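Local structure of possible adhesin (Caldicellulosiruptor kronotskyensis, 4WA0) at residues Y262-I267 with I295-I300. The protein probably mediates attachment of this extremely thermophilic bacterium to cellulose, the present chain being the magnesium-bearing C-terminal beta-helix domain of a tapirin. Sequence-based numbering, arbitrary orientation.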
# COMPACT_ATOMS: atom_id res chain seq x y z
N TYR A 262 11.11 13.53 16.62
CA TYR A 262 10.73 12.38 17.39
C TYR A 262 9.60 12.81 18.33
O TYR A 262 9.75 13.80 19.04
CB TYR A 262 11.84 11.92 18.26
CG TYR A 262 13.08 11.40 17.51
CD1 TYR A 262 13.09 10.18 17.00
CD2 TYR A 262 14.24 12.15 17.47
CE1 TYR A 262 14.23 9.68 16.32
CE2 TYR A 262 15.37 11.68 16.79
CZ TYR A 262 15.34 10.43 16.26
OH TYR A 262 16.45 9.90 15.62
N GLY A 263 8.48 12.10 18.29
CA GLY A 263 7.42 12.31 19.33
C GLY A 263 7.02 10.97 19.87
O GLY A 263 6.30 10.22 19.21
N GLU A 264 7.42 10.64 21.10
CA GLU A 264 7.06 9.35 21.62
C GLU A 264 5.56 9.09 21.59
O GLU A 264 5.08 8.10 21.02
CB GLU A 264 7.62 9.14 23.03
CG GLU A 264 7.16 7.87 23.73
CD GLU A 264 7.73 6.57 23.16
OE1 GLU A 264 8.56 6.61 22.20
OE2 GLU A 264 7.38 5.48 23.65
N SER A 265 4.80 10.00 22.17
CA SER A 265 3.36 9.80 22.28
C SER A 265 2.52 10.12 21.07
O SER A 265 1.40 9.57 20.92
CB SER A 265 2.84 10.64 23.50
OG SER A 265 3.44 10.18 24.72
N TYR A 266 2.99 11.07 20.25
CA TYR A 266 2.28 11.60 19.14
C TYR A 266 3.18 12.68 18.53
O TYR A 266 4.13 13.17 19.15
CB TYR A 266 0.89 12.20 19.50
CG TYR A 266 0.89 13.16 20.70
CD1 TYR A 266 1.28 14.50 20.56
CD2 TYR A 266 0.47 12.75 21.94
CE1 TYR A 266 1.29 15.34 21.65
CE2 TYR A 266 0.58 13.58 23.05
CZ TYR A 266 0.89 14.86 22.89
OH TYR A 266 0.94 15.72 23.93
N ILE A 267 2.86 13.02 17.28
CA ILE A 267 3.31 14.23 16.71
C ILE A 267 2.14 14.99 16.06
O ILE A 267 1.44 14.47 15.19
CB ILE A 267 4.46 14.08 15.64
CG1 ILE A 267 5.66 13.34 16.21
CG2 ILE A 267 4.83 15.43 15.10
CD1 ILE A 267 6.64 12.84 15.15
N ILE A 295 8.91 10.62 13.28
CA ILE A 295 8.95 9.31 13.93
C ILE A 295 8.22 9.39 15.27
O ILE A 295 8.56 10.25 16.09
CB ILE A 295 10.38 8.83 14.13
CG1 ILE A 295 11.19 8.98 12.81
CG2 ILE A 295 10.38 7.40 14.65
CD1 ILE A 295 12.49 8.30 12.81
N SER A 296 7.22 8.53 15.41
CA SER A 296 6.34 8.51 16.59
C SER A 296 5.98 7.10 17.04
O SER A 296 6.06 6.08 16.23
CB SER A 296 5.14 9.35 16.27
OG SER A 296 4.39 9.60 17.45
N ARG A 297 5.53 6.97 18.30
CA ARG A 297 4.81 5.76 18.68
C ARG A 297 3.35 6.01 18.91
O ARG A 297 2.66 5.16 19.46
CB ARG A 297 5.42 5.09 19.94
CG ARG A 297 6.82 4.55 19.69
CD ARG A 297 7.23 3.54 20.73
NE ARG A 297 8.44 2.79 20.41
CZ ARG A 297 9.68 3.15 20.71
NH1 ARG A 297 9.98 4.30 21.24
NH2 ARG A 297 10.67 2.30 20.41
N GLY A 298 2.88 7.16 18.49
CA GLY A 298 1.48 7.46 18.41
C GLY A 298 1.09 8.03 17.09
O GLY A 298 1.73 7.75 16.06
N ASN A 299 -0.03 8.74 17.08
CA ASN A 299 -0.59 9.23 15.80
C ASN A 299 0.11 10.48 15.35
O ASN A 299 0.73 11.19 16.16
CB ASN A 299 -2.04 9.53 15.92
CG ASN A 299 -2.87 8.26 16.20
OD1 ASN A 299 -2.51 7.14 15.87
ND2 ASN A 299 -4.00 8.48 16.88
N ILE A 300 0.09 10.71 14.05
CA ILE A 300 0.62 11.93 13.43
C ILE A 300 -0.50 12.69 12.82
O ILE A 300 -1.23 12.14 11.97
CB ILE A 300 1.80 11.59 12.44
CG1 ILE A 300 2.92 10.95 13.27
CG2 ILE A 300 2.25 12.82 11.64
CD1 ILE A 300 4.07 10.49 12.41
O HOH W 1 3.01 6.33 22.58
O HOH W 2 -1.57 9.55 19.44
O HOH W 3 0.81 6.78 21.95
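Tyr-262 to Ile-267 and Ile-295 to Ile-300 run parallel, each turning a corner between two short strands; Gly-263 N donates to Ile-295 O (2.9 Å) before the bend and Ile-267 N to Asn-299 O (3.0 Å) beyond it. At the corner, Ser-296 holds OG anti to its own backbone N (chi1 -168°), which carries the hydroxyl to Gly-263 O; it donates there at 2.7 Å, in the carbonyl plane. Ser-296 OG also accepts from Gly-298 N at 3.1 Å, closing an ST turn, so one buried hydroxyl links the two bends. Arg-297 N donates to Glu-264 O. On the outer side Glu-264, bent at chi2, and the extended Arg-297 form a salt bridge: OE1 uses its syn lone pair and meets NH1 at 2.9 Å, at the guanidinium edge and in its plane, although the two flat groups are turned 60° apart. Leu-236 N also donates to OE1, and Thr-234 O accepts from NH1. Inside, Ile-267 CD1 packs against the backbone of Ile-295, 3.4 Å from Ile-295 O, while Ile-267 CB meets Ile-300 CG1. Tyr-262 and Ile-295 lie side by side on the outer face, against Ile-348 of helix 342-352; Tyr-262 OH bonds to Asp-347. Such stacked corners, joining successive coils from one face to the next, are characteristic of a parallel beta-helix, here towards its magnesium-binding end.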